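Local coordinates for protein glycerophosphodiester phosphodiesterase (Cytophaga hutchinsonii ATCC 33406, PDB 3CH0) that belongs to the glycerophosphodiester phosphodiesterase family and folds as a TIM-type barrel of alternating strands and helices in a single chain, at residues A[179-184]-A[193-198]; A[197-200]-A[205-208]. All blocks are in the same frame, centred on the assembly; numbering follows the deposited sequence.

Contact 1 (A[179-184]-A[193-198]); sequences RALEYM and LSYLVE. With EDO (1,2-ethanediol), chain D.
L181 and L193 take nearly the same conformation, with CG beside the backbone N and anti to the carbonyl carbon (chi1 -58° and -57°), and each thereby sends its branches into the gap between helix 179-184 and strand 193-197. The branches of L181 divide the work. CD1 meets Y195 obliquely, 3.6 Å from its CD1, the two side chains crossing at about a right angle, while CD2 of L181 lies 3.7 Å from the backbone O of S194 and also faces CB of L193. In return, CD1 of L193 packs 3.4 Å from the backbone O of L181, and CD2 of L193 lies 3.7 Å from CB of M184, a selenomethionine about one helical turn on. Further along the strand, CG2 of V197 covers one face of the Y195 ring, 3.6 Å above its centre. Helix and strand run nearly antiparallel, at 165° with axes 9.5 Å apart, as expected for the return leg of a beta-alpha-beta crossover, here strand 171-175, helix 178-187 and strand 192-197. The Y195 hydroxyl is bonded outside the contact, to the backbone O of Q206. No hydrogen bond crosses the two segments, so this buried contact rests on packing of methyl groups against side chains and backbone carbonyls.

Contact 2 (A[197-200]-A[205-208]); sequences VETK and KQLE. With EDO (1,2-ethanediol), chain D; EDO (1,2-ethanediol), chain F; EDO (1,2-ethanediol), chain R.
The NE2 of Q206 donates a hydrogen bond to OG1 of T199, 3.0 Å long and close to straight at 164°. The hydroxyl oxygen lies near the amide plane of Q206, 13° out of it, which suits an N-H directed along that plane. The backbone O of T199 is also 3.0 Å from the same NE2, but the angle is poor and no bond forms there. A chi1 of 52° sets OG1 of T199 between the backbone N and the carbonyl carbon, turned toward the amide. Q206 reaches it with a chain bent at chi2, which carries the amide back over V197, where CG1 of V197 is 3.6 Å from CD of Q206. The segments belong to a strand-loop-helix connection of the TIM-type barrel: the chain leaves strand 192-197, passes through 198-200 and turns into the short helix 203-207. Across that turn one amide is used at both ends, since OE1 of Q206 accepts a hydrogen bond from NZ of K209, and the two bonds together should fix the rotation of the amide. Y217 on the neighbouring strand 216-219 touches both V197 and Q206. On the loop, the backbone O of E198 accepts a hydrogen bond from O1 of 1,2-ethanediol (chain D), 2.7 Å away.

In the fold
Contact 1 comes first along the chain and contact 2 continues directly from it: the two share V197, the last residue of strand 192-197, and E198, the first of the loop. Their centres lie about 11 Å apart, on the same side of the chain's centre, contact 1 buried and contact 2 farther out. Helix 178-187 and helix 203-207, which precede and follow the strand, both pack against it; the strand itself pairs in parallel with strands 171-175 and 216-219. The two contacts also touch each other directly, through Y195 and Q206. One strand of the barrel wall thus carries the helix before it and the helix after it.

Contact 1 (A[179-184]-A[193-198])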
loop_
_atom_site.group_PDB
_atom_site.type_symbol
_atom_site.label_atom_id
_atom_site.label_comp_id
_atom_site.label_asym_id
_atom_site.label_seq_id
_atom_site.Cartn_x
_atom_site.Cartn_y
_atom_site.Cartn_z
ATOM N N ARG A 179 4.293 -15.936 -2.942
ATOM C CA ARG A 179 3.189 -16.877 -3.162
ATOM C C ARG A 179 1.982 -16.129 -3.677
ATOM O O ARG A 179 1.211 -16.654 -4.508
ATOM C CB ARG A 179 2.789 -17.554 -1.866
ATOM C CG ARG A 179 3.930 -18.332 -1.124
ATOM C CD ARG A 179 3.451 -18.913 0.191
ATOM N NE ARG A 179 2.861 -17.857 1.036
ATOM C CZ ARG A 179 2.002 -18.057 2.020
ATOM N NH1 ARG A 179 1.624 -19.281 2.356
ATOM N NH2 ARG A 179 1.462 -17.021 2.663
ATOM N N ALA A 180 1.697 -14.962 -3.102
ATOM C CA ALA A 180 0.546 -14.168 -3.537
ATOM C C ALA A 180 0.814 -13.670 -4.983
ATOM O O ALA A 180 -0.087 -13.695 -5.839
ATOM C CB ALA A 180 0.320 -12.964 -2.606
ATOM N N LEU A 181 2.062 -13.265 -5.313
ATOM C CA LEU A 181 2.367 -12.840 -6.683
ATOM C C LEU A 181 2.201 -13.988 -7.706
ATOM O O LEU A 181 1.667 -13.809 -8.777
ATOM C CB LEU A 181 3.733 -12.190 -6.746
ATOM C CG LEU A 181 3.933 -10.981 -5.848
ATOM C CD1 LEU A 181 5.418 -10.563 -5.853
ATOM C CD2 LEU A 181 2.976 -9.858 -6.260
ATOM N N GLU A 182 2.677 -15.174 -7.328
ATOM C CA GLU A 182 2.541 -16.327 -8.232
ATOM C C GLU A 182 1.078 -16.656 -8.481
ATOM O O GLU A 182 0.656 -16.976 -9.623
ATOM C CB GLU A 182 3.270 -17.561 -7.692
ATOM C CG GLU A 182 4.774 -17.426 -7.632
ATOM C CD GLU A 182 5.512 -17.426 -8.943
ATOM O OE1 GLU A 182 4.924 -17.639 -10.042
ATOM O OE2 GLU A 182 6.767 -17.218 -8.892
ATOM N N TYR A 183 0.290 -16.668 -7.413
ATOM C CA TYR A 183 -1.146 -16.982 -7.498
ATOM C C TYR A 183 -1.848 -15.980 -8.398
ATOM O O TYR A 183 -2.632 -16.309 -9.310
ATOM C CB TYR A 183 -1.782 -16.988 -6.114
ATOM C CG TYR A 183 -3.248 -17.316 -6.181
ATOM C CD1 TYR A 183 -3.659 -18.621 -6.238
ATOM C CD2 TYR A 183 -4.201 -16.308 -6.276
ATOM C CE1 TYR A 183 -5.000 -18.955 -6.328
ATOM C CE2 TYR A 183 -5.567 -16.623 -6.333
ATOM C CZ TYR A 183 -5.967 -17.962 -6.380
ATOM O OH TYR A 183 -7.298 -18.334 -6.465
HETATM N N MSE A 184 -1.614 -14.693 -8.132
HETATM C CA MSE A 184 -2.190 -13.639 -8.970
HETATM C C MSE A 184 -1.809 -13.757 -10.427
HETATM O O MSE A 184 -2.649 -13.622 -11.332
HETATM C CB MSE A 184 -1.739 -12.253 -8.504
HETATM C CG MSE A 184 -2.248 -11.809 -7.163
HETATM SE SE MSE A 184 -4.168 -11.498 -7.149
HETATM C CE MSE A 184 -4.238 -10.132 -8.487
ATOM N N LEU A 193 1.284 -6.581 -11.502
ATOM C CA LEU A 193 1.854 -6.895 -10.204
ATOM C C LEU A 193 3.080 -6.056 -9.932
ATOM O O LEU A 193 3.905 -5.793 -10.819
ATOM C CB LEU A 193 2.178 -8.375 -10.133
ATOM C CG LEU A 193 1.031 -9.336 -10.381
ATOM C CD1 LEU A 193 1.534 -10.787 -10.262
ATOM C CD2 LEU A 193 -0.132 -9.091 -9.404
ATOM N N SER A 194 3.238 -5.707 -8.650
ATOM C CA SER A 194 4.414 -5.113 -8.145
ATOM C C SER A 194 5.077 -5.979 -7.063
ATOM O O SER A 194 4.438 -6.413 -6.077
ATOM C CB SER A 194 4.066 -3.751 -7.529
ATOM O OG SER A 194 5.234 -3.199 -6.863
ATOM N N TYR A 195 6.386 -6.223 -7.256
ATOM C CA TYR A 195 7.155 -7.022 -6.375
ATOM C C TYR A 195 7.920 -6.149 -5.368
ATOM O O TYR A 195 8.819 -5.385 -5.709
ATOM C CB TYR A 195 8.171 -7.780 -7.259
ATOM C CG TYR A 195 9.161 -8.675 -6.600
ATOM C CD1 TYR A 195 8.845 -9.390 -5.445
ATOM C CD2 TYR A 195 10.358 -8.956 -7.247
ATOM C CE1 TYR A 195 9.762 -10.291 -4.883
ATOM C CE2 TYR A 195 11.265 -9.832 -6.722
ATOM C CZ TYR A 195 10.971 -10.512 -5.565
ATOM O OH TYR A 195 11.841 -11.439 -4.983
ATOM N N LEU A 196 7.459 -6.239 -4.128
ATOM C CA LEU A 196 8.049 -5.540 -3.016
ATOM C C LEU A 196 9.245 -6.315 -2.497
ATOM O O LEU A 196 9.168 -7.519 -2.251
ATOM C CB LEU A 196 7.056 -5.340 -1.879
ATOM C CG LEU A 196 5.923 -4.376 -2.149
ATOM C CD1 LEU A 196 4.769 -4.472 -1.130
ATOM C CD2 LEU A 196 6.517 -2.957 -2.155
ATOM N N VAL A 197 10.355 -5.586 -2.335
ATOM C CA VAL A 197 11.635 -6.149 -1.917
ATOM C C VAL A 197 12.238 -5.306 -0.816
ATOM O O VAL A 197 12.361 -4.102 -0.928
ATOM C CB VAL A 197 12.628 -6.264 -3.103
ATOM C CG1 VAL A 197 14.043 -6.683 -2.548
ATOM C CG2 VAL A 197 12.019 -7.215 -4.127
ATOM N N GLU A 198 12.631 -5.975 0.259
ATOM C CA GLU A 198 13.338 -5.274 1.366
ATOM C C GLU A 198 14.621 -5.961 1.864
ATOM O O GLU A 198 15.182 -5.502 2.842
ATOM C CB GLU A 198 12.386 -5.002 2.536
ATOM C CG GLU A 198 11.920 -6.179 3.261
ATOM C CD GLU A 198 11.015 -5.815 4.429
ATOM O OE1 GLU A 198 10.928 -4.609 4.788
ATOM O OE2 GLU A 198 10.406 -6.761 4.966
HETATM C C1 EDO D . 16.796 -2.682 3.248
HETATM O O1 EDO D . 17.329 -3.993 3.506
HETATM C C2 EDO D . 16.646 -1.928 4.552
HETATM O O2 EDO D . 16.377 -0.549 4.406
#

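Contact 2 (A[197-200]-A[205-208])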
loop_
_atom_site.group_PDB
_atom_site.type_symbol
_atom_site.label_atom_id
_atom_site.label_comp_id
_atom_site.label_asym_id
_atom_site.label_seq_id
_atom_site.Cartn_x
_atom_site.Cartn_y
_atom_site.Cartn_z
ATOM N N VAL A 197 10.355 -5.586 -2.335
ATOM C CA VAL A 197 11.635 -6.149 -1.917
ATOM C C VAL A 197 12.238 -5.306 -0.816
ATOM O O VAL A 197 12.361 -4.102 -0.928
ATOM C CB VAL A 197 12.628 -6.264 -3.103
ATOM C CG1 VAL A 197 14.043 -6.683 -2.548
ATOM C CG2 VAL A 197 12.019 -7.215 -4.127
ATOM N N GLU A 198 12.631 -5.975 0.259
ATOM C CA GLU A 198 13.338 -5.274 1.366
ATOM C C GLU A 198 14.621 -5.961 1.864
ATOM O O GLU A 198 15.182 -5.502 2.842
ATOM C CB GLU A 198 12.386 -5.002 2.536
ATOM C CG GLU A 198 11.920 -6.179 3.261
ATOM C CD GLU A 198 11.015 -5.815 4.429
ATOM O OE1 GLU A 198 10.928 -4.609 4.788
ATOM O OE2 GLU A 198 10.406 -6.761 4.966
ATOM N N THR A 199 15.045 -7.047 1.242
ATOM C CA THR A 199 16.182 -7.824 1.732
ATOM C C THR A 199 17.399 -7.475 0.876
ATOM O O THR A 199 17.313 -7.005 -0.241
ATOM C CB THR A 199 15.871 -9.336 1.664
ATOM O OG1 THR A 199 15.417 -9.631 0.349
ATOM C CG2 THR A 199 14.800 -9.699 2.655
ATOM N N LYS A 200 18.554 -7.777 1.448
ATOM C CA LYS A 200 19.804 -7.749 0.742
ATOM C C LYS A 200 19.785 -8.792 -0.384
ATOM O O LYS A 200 19.373 -9.929 -0.214
ATOM C CB LYS A 200 20.952 -8.005 1.740
ATOM C CG LYS A 200 22.303 -7.968 1.114
ATOM C CD LYS A 200 23.407 -7.939 2.153
ATOM C CE LYS A 200 24.761 -7.566 1.516
ATOM N NZ LYS A 200 25.221 -8.715 0.733
ATOM N N LYS A 205 19.253 -12.150 -8.100
ATOM C CA LYS A 205 18.830 -13.092 -7.060
ATOM C C LYS A 205 17.413 -12.783 -6.485
ATOM O O LYS A 205 16.725 -13.690 -5.996
ATOM C CB LYS A 205 19.849 -13.197 -5.918
ATOM C CG LYS A 205 21.171 -13.896 -6.267
ATOM C CD LYS A 205 21.022 -15.399 -6.445
ATOM C CE LYS A 205 22.397 -16.080 -6.584
ATOM N NZ LYS A 205 23.344 -15.693 -5.483
ATOM N N GLN A 206 17.005 -11.517 -6.514
ATOM C CA GLN A 206 15.643 -11.175 -6.107
ATOM C C GLN A 206 14.666 -11.667 -7.190
ATOM O O GLN A 206 13.642 -12.221 -6.871
ATOM C CB GLN A 206 15.464 -9.658 -5.879
ATOM C CG GLN A 206 16.324 -9.093 -4.727
ATOM C CD GLN A 206 16.000 -9.655 -3.345
ATOM O OE1 GLN A 206 15.171 -10.548 -3.184
ATOM N NE2 GLN A 206 16.581 -9.059 -2.329
ATOM N N LEU A 207 14.989 -11.428 -8.458
ATOM C CA LEU A 207 14.078 -11.778 -9.509
ATOM C C LEU A 207 13.961 -13.284 -9.694
ATOM O O LEU A 207 12.899 -13.761 -10.113
ATOM C CB LEU A 207 14.478 -11.100 -10.817
ATOM C CG LEU A 207 14.370 -9.574 -10.883
ATOM C CD1 LEU A 207 14.920 -8.962 -12.164
ATOM C CD2 LEU A 207 12.928 -9.106 -10.635
ATOM N N GLU A 208 15.004 -14.029 -9.327
ATOM C CA GLU A 208 14.948 -15.487 -9.415
ATOM C C GLU A 208 13.975 -16.122 -8.427
ATOM O O GLU A 208 13.617 -17.308 -8.568
ATOM C CB GLU A 208 16.356 -16.103 -9.267
ATOM C CG GLU A 208 17.174 -15.897 -10.506
ATOM C CD GLU A 208 18.642 -16.278 -10.370
ATOM O OE1 GLU A 208 19.075 -16.668 -9.263
ATOM O OE2 GLU A 208 19.323 -16.161 -11.415
HETATM C C1 EDO D . 16.796 -2.682 3.248
HETATM O O1 EDO D . 17.329 -3.993 3.506
HETATM C C2 EDO D . 16.646 -1.928 4.552
HETATM O O2 EDO D . 16.377 -0.549 4.406
HETATM C C1 EDO F . 12.106 -15.183 -15.010
HETATM O O1 EDO F . 11.022 -14.512 -15.672
HETATM C C2 EDO F . 11.859 -15.186 -13.506
HETATM O O2 EDO F . 12.961 -15.690 -12.734
HETATM C C1 EDO R . 10.488 -19.354 -8.949
HETATM O O1 EDO R . 10.610 -20.221 -10.080
HETATM C C2 EDO R . 10.917 -20.046 -7.659
HETATM O O2 EDO R . 12.268 -19.698 -7.331
#